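Local atomic coordinates of carnitinyl-CoA dehydratase (Mycobacterium avium, PDB entry 3R0O), a protein that probably catalyses the reversible dehydration of carnitinyl-CoA, as a member of the enoyl-CoA hydratase/isomerase (crotonase) family. Residues 23-28 against 62-67; 49-54 against 104-109; 130-135 against 187-192. One frame throughout, in Å; residues are numbered along the deposited sequence.

Contact 1: 23-28 against 62-67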
loop_
_atom_site.group_PDB
_atom_site.type_symbol
_atom_site.label_atom_id
_atom_site.label_comp_id
_atom_site.label_asym_id
_atom_site.label_seq_id
_atom_site.Cartn_x
_atom_site.Cartn_y
_atom_site.Cartn_z
ATOM N N GLY A 23 -24.875 -8.913 22.666
ATOM C CA GLY A 23 -24.703 -10.210 21.992
ATOM C C GLY A 23 -23.261 -10.675 22.149
ATOM O O GLY A 23 -22.724 -10.657 23.250
ATOM N N ASN A 24 -22.623 -11.062 21.047
ATOM C CA ASN A 24 -21.211 -11.493 21.069
ATOM C C ASN A 24 -20.221 -10.297 20.906
ATOM O O ASN A 24 -19.080 -10.487 20.470
ATOM C CB ASN A 24 -20.961 -12.581 19.983
ATOM C CG ASN A 24 -21.676 -13.959 20.279
ATOM O OD1 ASN A 24 -22.438 -14.457 19.444
ATOM N ND2 ASN A 24 -21.374 -14.584 21.431
ATOM N N VAL A 25 -20.669 -9.070 21.205
ATOM C CA VAL A 25 -19.826 -7.867 21.036
ATOM C C VAL A 25 -19.533 -7.173 22.367
ATOM O O VAL A 25 -20.435 -6.960 23.194
ATOM C CB VAL A 25 -20.415 -6.812 20.020
ATOM C CG1 VAL A 25 -19.441 -5.630 19.809
ATOM C CG2 VAL A 25 -20.778 -7.455 18.679
ATOM N N ALA A 26 -18.263 -6.838 22.573
ATOM C CA ALA A 26 -17.855 -6.036 23.714
ATOM C C ALA A 26 -17.734 -4.609 23.244
ATOM O O ALA A 26 -16.919 -4.314 22.349
ATOM C CB ALA A 26 -16.531 -6.522 24.280
ATOM N N LEU A 27 -18.556 -3.742 23.837
ATOM C CA LEU A 27 -18.548 -2.313 23.562
ATOM C C LEU A 27 -17.813 -1.555 24.677
ATOM O O LEU A 27 -18.225 -1.572 25.859
ATOM C CB LEU A 27 -19.997 -1.773 23.405
ATOM C CG LEU A 27 -20.212 -0.257 23.230
ATOM C CD1 LEU A 27 -19.663 0.293 21.891
ATOM C CD2 LEU A 27 -21.697 0.121 23.376
ATOM N N ILE A 28 -16.738 -0.886 24.294
ATOM C CA ILE A 28 -15.944 -0.096 25.220
ATOM C C ILE A 28 -16.175 1.355 24.907
ATOM O O ILE A 28 -16.043 1.750 23.758
ATOM C CB ILE A 28 -14.433 -0.368 25.036
ATOM C CG1 ILE A 28 -14.147 -1.871 25.177
ATOM C CG2 ILE A 28 -13.630 0.535 26.003
ATOM C CD1 ILE A 28 -12.784 -2.314 24.670
ATOM N N ALA A 62 -16.265 -9.893 18.696
ATOM C CA ALA A 62 -15.853 -8.603 18.132
ATOM C C ALA A 62 -15.870 -7.544 19.214
ATOM O O ALA A 62 -16.553 -7.690 20.218
ATOM C CB ALA A 62 -16.734 -8.183 16.984
ATOM N N VAL A 63 -15.088 -6.487 18.997
ATOM C CA VAL A 63 -14.959 -5.383 19.927
ATOM C C VAL A 63 -15.238 -4.072 19.201
ATOM O O VAL A 63 -14.834 -3.886 18.034
ATOM C CB VAL A 63 -13.542 -5.352 20.582
ATOM C CG1 VAL A 63 -13.308 -4.089 21.388
ATOM C CG2 VAL A 63 -13.320 -6.587 21.450
ATOM N N VAL A 64 -15.953 -3.176 19.888
ATOM C CA VAL A 64 -16.160 -1.816 19.425
ATOM C C VAL A 64 -15.653 -0.868 20.496
ATOM O O VAL A 64 -15.953 -1.046 21.684
ATOM C CB VAL A 64 -17.664 -1.542 19.120
ATOM C CG1 VAL A 64 -17.902 -0.047 18.771
ATOM C CG2 VAL A 64 -18.186 -2.479 17.987
ATOM N N ILE A 65 -14.847 0.112 20.089
ATOM C CA ILE A 65 -14.431 1.185 20.994
ATOM C C ILE A 65 -14.981 2.535 20.504
ATOM O O ILE A 65 -14.951 2.825 19.306
ATOM C CB ILE A 65 -12.870 1.224 21.161
ATOM C CG1 ILE A 65 -12.461 2.182 22.289
ATOM C CG2 ILE A 65 -12.173 1.581 19.845
ATOM C CD1 ILE A 65 -11.027 1.904 22.872
ATOM N N THR A 66 -15.490 3.351 21.422
ATOM C CA THR A 66 -16.057 4.645 21.074
ATOM C C THR A 66 -15.807 5.655 22.208
ATOM O O THR A 66 -15.315 5.277 23.281
ATOM C CB THR A 66 -17.587 4.487 20.756
ATOM O OG1 THR A 66 -18.064 5.592 19.961
ATOM C CG2 THR A 66 -18.423 4.343 22.052
ATOM N N GLY A 67 -16.138 6.930 21.973
ATOM C CA GLY A 67 -16.011 7.985 23.000
ATOM C C GLY A 67 -17.402 8.452 23.397
ATOM O O GLY A 67 -18.310 8.426 22.577
#

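Contact 2: 49-54 against 104-109. With EDO (1,2-ethanediol), chain D.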
loop_
_atom_site.group_PDB
_atom_site.type_symbol
_atom_site.label_atom_id
_atom_site.label_comp_id
_atom_site.label_asym_id
_atom_site.label_seq_id
_atom_site.Cartn_x
_atom_site.Cartn_y
_atom_site.Cartn_z
ATOM N N ASP A 49 -7.497 -3.606 30.206
ATOM C CA ASP A 49 -8.195 -4.722 30.878
ATOM C C ASP A 49 -9.351 -5.236 30.027
ATOM O O ASP A 49 -9.563 -6.447 29.939
ATOM C CB ASP A 49 -8.740 -4.312 32.261
ATOM C CG ASP A 49 -7.633 -4.188 33.339
ATOM O OD1 ASP A 49 -6.491 -4.627 33.119
ATOM O OD2 ASP A 49 -7.923 -3.662 34.420
ATOM N N ALA A 50 -10.098 -4.314 29.420
ATOM C CA ALA A 50 -11.250 -4.698 28.595
ATOM C C ALA A 50 -10.819 -5.501 27.376
ATOM O O ALA A 50 -11.470 -6.484 27.004
ATOM C CB ALA A 50 -12.092 -3.468 28.169
ATOM N N LEU A 51 -9.728 -5.084 26.752
ATOM C CA LEU A 51 -9.241 -5.807 25.583
ATOM C C LEU A 51 -8.774 -7.215 25.944
ATOM O O LEU A 51 -9.059 -8.158 25.205
ATOM C CB LEU A 51 -8.111 -5.049 24.874
ATOM C CG LEU A 51 -8.398 -3.810 24.029
ATOM C CD1 LEU A 51 -7.053 -3.260 23.468
ATOM C CD2 LEU A 51 -9.359 -4.082 22.893
ATOM N N GLU A 52 -8.053 -7.350 27.071
ATOM C CA GLU A 52 -7.532 -8.658 27.487
ATOM C C GLU A 52 -8.651 -9.632 27.807
ATOM O O GLU A 52 -8.561 -10.824 27.516
ATOM C CB GLU A 52 -6.628 -8.547 28.720
ATOM C CG GLU A 52 -5.166 -8.344 28.392
ATOM C CD GLU A 52 -4.577 -9.421 27.472
ATOM O OE1 GLU A 52 -4.283 -10.543 27.956
ATOM O OE2 GLU A 52 -4.393 -9.135 26.269
ATOM N N GLU A 53 -9.678 -9.105 28.458
ATOM C CA GLU A 53 -10.890 -9.853 28.772
ATOM C C GLU A 53 -11.622 -10.271 27.467
ATOM O O GLU A 53 -12.037 -11.421 27.342
ATOM C CB GLU A 53 -11.771 -9.019 29.709
ATOM C CG GLU A 53 -13.138 -9.643 30.081
ATOM C CD GLU A 53 -13.022 -11.010 30.783
ATOM O OE1 GLU A 53 -12.061 -11.201 31.574
ATOM O OE2 GLU A 53 -13.903 -11.884 30.550
ATOM N N ALA A 54 -11.750 -9.352 26.501
ATOM C CA ALA A 54 -12.333 -9.704 25.185
ATOM C C ALA A 54 -11.546 -10.819 24.503
ATOM O O ALA A 54 -12.138 -11.730 23.923
ATOM C CB ALA A 54 -12.407 -8.495 24.276
ATOM N N HIS A 104 -1.414 -3.698 21.395
ATOM C CA HIS A 104 -2.105 -4.707 22.196
ATOM C C HIS A 104 -2.922 -5.541 21.212
ATOM O O HIS A 104 -4.141 -5.412 21.123
ATOM C CB HIS A 104 -2.975 -4.006 23.265
ATOM C CG HIS A 104 -3.595 -4.931 24.280
ATOM N ND1 HIS A 104 -4.237 -4.462 25.409
ATOM C CD2 HIS A 104 -3.676 -6.285 24.345
ATOM C CE1 HIS A 104 -4.679 -5.480 26.129
ATOM N NE2 HIS A 104 -4.366 -6.596 25.499
ATOM N N PHE A 105 -2.233 -6.382 20.434
ATOM C CA PHE A 105 -2.942 -7.211 19.445
ATOM C C PHE A 105 -3.870 -8.247 20.125
ATOM O O PHE A 105 -3.470 -8.876 21.094
ATOM C CB PHE A 105 -1.943 -7.899 18.497
ATOM C CG PHE A 105 -2.597 -8.705 17.396
ATOM C CD1 PHE A 105 -2.811 -8.147 16.142
ATOM C CD2 PHE A 105 -2.990 -10.019 17.621
ATOM C CE1 PHE A 105 -3.409 -8.886 15.126
ATOM C CE2 PHE A 105 -3.598 -10.758 16.614
ATOM C CZ PHE A 105 -3.790 -10.202 15.367
ATOM N N ILE A 106 -5.112 -8.387 19.637
ATOM C CA ILE A 106 -5.989 -9.488 20.066
ATOM C C ILE A 106 -6.604 -10.177 18.845
ATOM O O ILE A 106 -6.666 -9.594 17.762
ATOM C CB ILE A 106 -7.107 -9.018 21.029
ATOM C CG1 ILE A 106 -8.075 -8.028 20.359
ATOM C CG2 ILE A 106 -6.504 -8.362 22.274
ATOM C CD1 ILE A 106 -9.407 -7.833 21.130
ATOM N N ASP A 107 -7.086 -11.407 19.025
ATOM C CA ASP A 107 -7.654 -12.185 17.925
ATOM C C ASP A 107 -8.975 -11.634 17.401
ATOM O O ASP A 107 -9.302 -11.814 16.234
ATOM C CB ASP A 107 -7.867 -13.632 18.363
ATOM C CG ASP A 107 -6.562 -14.371 18.620
ATOM O OD1 ASP A 107 -5.567 -14.157 17.892
ATOM O OD2 ASP A 107 -6.549 -15.191 19.542
ATOM N N LYS A 108 -9.728 -10.974 18.280
ATOM C CA LYS A 108 -11.075 -10.493 17.975
ATOM C C LYS A 108 -11.014 -9.207 17.137
ATOM O O LYS A 108 -10.175 -8.346 17.380
ATOM C CB LYS A 108 -11.852 -10.245 19.280
ATOM C CG LYS A 108 -11.650 -11.314 20.372
ATOM C CD LYS A 108 -12.028 -12.729 19.887
ATOM C CE LYS A 108 -11.521 -13.808 20.890
ATOM N NZ LYS A 108 -12.401 -13.889 22.072
ATOM N N PRO A 109 -11.880 -9.088 16.111
ATOM C CA PRO A 109 -11.874 -7.855 15.303
ATOM C C PRO A 109 -12.287 -6.635 16.117
ATOM O O PRO A 109 -13.166 -6.718 16.989
ATOM C CB PRO A 109 -12.926 -8.137 14.219
ATOM C CG PRO A 109 -12.948 -9.543 14.096
ATOM C CD PRO A 109 -12.764 -10.103 15.513
HETATM C C1 EDO D . -6.419 -3.177 19.765
HETATM O O1 EDO D . -6.537 -4.603 19.781
HETATM C C2 EDO D . -6.242 -2.680 18.336
HETATM O O2 EDO D . -7.101 -3.428 17.459
#

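Contact 3: 130-135 against 187-192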
loop_
_atom_site.group_PDB
_atom_site.type_symbol
_atom_site.label_atom_id
_atom_site.label_comp_id
_atom_site.label_asym_id
_atom_site.label_seq_id
_atom_site.Cartn_x
_atom_site.Cartn_y
_atom_site.Cartn_z
ATOM N N ASP A 130 -9.092 -2.490 13.496
ATOM C CA ASP A 130 -9.217 -3.183 12.223
ATOM C C ASP A 130 -10.096 -2.428 11.200
ATOM O O ASP A 130 -9.800 -2.417 9.994
ATOM C CB ASP A 130 -9.752 -4.586 12.449
ATOM C CG ASP A 130 -8.830 -5.397 13.350
ATOM O OD1 ASP A 130 -7.594 -5.313 13.132
ATOM O OD2 ASP A 130 -9.327 -6.072 14.273
ATOM N N LEU A 131 -11.175 -1.840 11.700
ATOM C CA LEU A 131 -12.197 -1.218 10.891
ATOM C C LEU A 131 -12.587 0.116 11.553
ATOM O O LEU A 131 -12.396 0.306 12.765
ATOM C CB LEU A 131 -13.396 -2.176 10.806
ATOM C CG LEU A 131 -13.078 -3.549 10.166
ATOM C CD1 LEU A 131 -14.177 -4.564 10.400
ATOM C CD2 LEU A 131 -12.833 -3.397 8.677
ATOM N N VAL A 132 -13.108 1.047 10.763
ATOM C CA VAL A 132 -13.490 2.358 11.303
ATOM C C VAL A 132 -14.791 2.876 10.719
ATOM O O VAL A 132 -14.941 2.898 9.496
ATOM C CB VAL A 132 -12.383 3.448 11.079
ATOM C CG1 VAL A 132 -12.866 4.799 11.642
ATOM C CG2 VAL A 132 -11.067 3.045 11.724
ATOM N N ILE A 133 -15.718 3.307 11.596
ATOM C CA ILE A 133 -16.896 4.061 11.173
ATOM C C ILE A 133 -16.814 5.429 11.831
ATOM O O ILE A 133 -16.548 5.535 13.032
ATOM C CB ILE A 133 -18.234 3.353 11.520
ATOM C CG1 ILE A 133 -18.314 2.026 10.750
ATOM C CG2 ILE A 133 -19.431 4.244 11.118
ATOM C CD1 ILE A 133 -19.580 1.247 10.963
ATOM N N ALA A 134 -16.976 6.471 11.026
ATOM C CA ALA A 134 -16.925 7.833 11.551
ATOM C C ALA A 134 -18.245 8.556 11.281
ATOM O O ALA A 134 -18.925 8.265 10.310
ATOM C CB ALA A 134 -15.758 8.615 10.946
ATOM N N CYS A 135 -18.594 9.486 12.151
ATOM C CA CYS A 135 -19.734 10.344 11.919
ATOM C C CYS A 135 -19.299 11.468 10.967
ATOM O O CYS A 135 -18.096 11.673 10.764
ATOM C CB CYS A 135 -20.268 10.887 13.252
ATOM S SG CYS A 135 -19.071 11.915 14.143
ATOM N N GLY A 187 -10.223 5.161 1.428
ATOM C CA GLY A 187 -10.235 3.832 2.021
ATOM C C GLY A 187 -9.538 3.704 3.372
ATOM O O GLY A 187 -9.196 2.593 3.804
ATOM N N LEU A 188 -9.289 4.839 4.019
ATOM C CA LEU A 188 -8.747 4.862 5.373
ATOM C C LEU A 188 -9.805 4.453 6.415
ATOM O O LEU A 188 -9.474 3.936 7.477
ATOM C CB LEU A 188 -8.220 6.267 5.709
ATOM C CG LEU A 188 -7.673 6.510 7.131
ATOM C CD1 LEU A 188 -6.408 5.686 7.472
ATOM C CD2 LEU A 188 -7.371 7.997 7.346
ATOM N N ILE A 189 -11.069 4.738 6.133
ATOM C CA ILE A 189 -12.152 4.328 7.030
ATOM C C ILE A 189 -13.224 3.602 6.215
ATOM O O ILE A 189 -13.163 3.644 4.981
ATOM C CB ILE A 189 -12.738 5.513 7.802
ATOM C CG1 ILE A 189 -13.466 6.467 6.847
ATOM C CG2 ILE A 189 -11.639 6.206 8.667
ATOM C CD1 ILE A 189 -14.301 7.500 7.607
ATOM N N ASN A 190 -14.167 2.920 6.876
ATOM C CA ASN A 190 -15.089 2.042 6.134
ATOM C C ASN A 190 -16.455 2.646 5.868
ATOM O O ASN A 190 -17.140 2.246 4.940
ATOM C CB ASN A 190 -15.253 0.672 6.807
ATOM C CG ASN A 190 -13.921 -0.014 7.049
ATOM O OD1 ASN A 190 -13.288 0.224 8.072
ATOM N ND2 ASN A 190 -13.469 -0.828 6.085
ATOM N N GLU A 191 -16.851 3.611 6.687
ATOM C CA GLU A 191 -18.181 4.167 6.558
ATOM C C GLU A 191 -18.251 5.521 7.232
ATOM O O GLU A 191 -17.546 5.773 8.212
ATOM C CB GLU A 191 -19.216 3.206 7.163
ATOM C CG GLU A 191 -20.634 3.524 6.727
ATOM C CD GLU A 191 -21.664 2.574 7.286
ATOM O OE1 GLU A 191 -21.330 1.718 8.146
ATOM O OE2 GLU A 191 -22.829 2.707 6.869
ATOM N N VAL A 192 -19.114 6.379 6.687
ATOM C CA VAL A 192 -19.410 7.672 7.272
ATOM C C VAL A 192 -20.922 7.663 7.509
ATOM O O VAL A 192 -21.662 7.287 6.604
ATOM C CB VAL A 192 -18.992 8.812 6.314
ATOM C CG1 VAL A 192 -19.552 10.164 6.771
ATOM C CG2 VAL A 192 -17.448 8.860 6.181
#

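Contact 1: 23-28 against 62-67
The carbonyl oxygen of Val-64 takes the shortest polar bond here. The backbone N of Ile-28 lies 2.7 Å from Val-64 O, a bond almost straight at 178°. The same oxygen also receives a longer CA-H...O contact from Leu-27. Ile-28 then gives back its own carbonyl, and Thr-66 N reaches Ile-28 O at 2.9 Å. Further back, Ala-26 N bonds to Ala-62 O, and Val-64 N to Ala-26 O. A weak bond from Ala-62 N to Asn-24 O opens the ladder. This alternation is the pattern of two parallel strands. They pair Val-25 with Ala-62 through Ile-28 with Ile-65, and they belong to the beta-alpha-beta unit of strand 25-30, helix 41-56 and strand 62-67.

Side chains divide between the two faces. On one, Leu-27 holds CG anti to its backbone N (chi1 175°), which helps to bring Leu-27 CD1 obliquely onto CG1 of Val-64 at 3.6 Å. On the other branch of Val-64, CG1 of Val-25 meets CG2 of Val-64 at 3.9 Å. Helix 198-210 packs on this face through Ala-206 on Val-25 and Ala-202 on Val-64. On the other face, the tip of Ile-28, CD1, crosses CG1 of Val-63 at 3.8 Å. CG2 of Ile-28 lies 4.2 Å from CG1 of Ile-65. Here helix 41-56 lies over the strands, with Val-47 and Ala-50 against Ile-28.

Thr-66 turns its hydroxyl to Ala-113 O on strand 110-114, while its methyl CG2 faces Ile-28 O. Polar backbone atoms thus pair within the sheet. Both faces are left to buried aliphatic carbons, which suit the packing of helix 198-210 on one and helix 41-56 on the other.

Contact 2: 49-54 against 104-109
Leu-51 and Glu-52 of helix 41-56 meet the ring of His-104, in the loop that leads to strand 110-114 of the crotonase fold. The pair Glu-52 and His-104 forms a His-carboxylate hydrogen bond. NE2 of His-104 gives its N-H to OE2 of Glu-52 at 2.7 Å, at 160°. The oxygen is met on its anti side and lies close to the ring plane. Carboxylate and ring are nearly coplanar, 27° apart. The Glu-52 chain bends at chi2 (-56°), which brings its end back to the ring edge. Leu-51 comes over a ring face, with CB 4.0 Å from the centroid of His-104 in a CH-pi contact.

On the same helix, CD2 of Leu-51 and CB of Ala-54 pack on CD1 of Ile-106. Leu-51 and Ile-106 cross at about a right angle. Lys-108 folds its chain at chi2 and chi4 around the carbonyl of Ala-54. NZ of Lys-108 lies 2.9 Å from Ala-54 O, in the carbonyl plane, and also bonds to Val-60 O.

Further partners fix the ring. ND1 of His-104 bonds to Gly-100 O, and Trp-96 stacks on the imidazole. Both ring nitrogens are therefore engaged, which would hold the ring's rotation. A 1,2-ethanediol, probably from the crystallisation liquor, bonds to Thr-110 and places its O1 2.9 Å from His-104 O.

Contact 3: 130-135 against 187-192
Ile-189 and Asn-190 bring the second segment against Val-132, where parallel strand 191-193 joins strand 131-135 at one border of the main sheet of the crotonase fold. Before them, Gly-187 ends helix 180-186 in a Schellman motif with positive phi. Leu-188 then turns back onto Ala-183 of that helix.

Ile-189 sets CG2 against CG1 of Val-132 at 3.5 Å. CG1 of Ile-189 sits between the backbone N and the carbonyl carbon (chi1 67°), and this carries CD1 of Ile-189 forward to CB of Ala-134 at 3.8 Å.

Asn-190 holds both backbone polar atoms of Val-132, N and O. Asn-190 N bonds to Val-132 O at 2.7 Å. OD1 of Asn-190 accepts from Val-132 N at 2.8 Å, a nearly straight bond at 169° in the carbonyl plane. The amide oxygen thus serves where a strand carbonyl might otherwise do so. ND2 of Asn-190 bonds to Lys-166 O and Glu-170 OE1 of a neighbouring subunit, so one side chain ties the sheet border to the subunit interface. CD2 of Leu-131 lies near the same amide.

At Glu-191 regular parallel pairing begins, with Ile-133 as partner. Ala-134 N bonds to Glu-191 O at 3.0 Å. The Glu-191 chain runs extended beside Ile-133, pointing the same way, and OE1 lies near the Ile-133 tip, CD1.

Val-192 pairs with Ala-134, and its side chain rests on Leu-184. Its backbone closes the contact: CA of Val-192 makes a CA-H...O contact with Ala-134 O at 3.1 Å.

Contacts 1 and 3 lie in one mixed sheet, with strand 110-114 between strands 62-67 and 131-135. Their centres are about 15 Å apart and their nearest atoms about 7 Å. In sequence the segments of contacts 1 and 2 alternate. Helix 41-56 connects the two strands of contact 1, and the two centres are about 10 Å apart. They touch where Ala-54 packs on Val-63 and Ala-50 on Ile-28. Contact 3 follows both in sequence. Its centre is about 20 Å from that of contact 2, yet Pro-109 packs on Asp-130. Together the contacts join the covering helix and the sheet. Contact 3, and Pro-109 of contact 2, also touch a neighbouring subunit in the three-chain assembly.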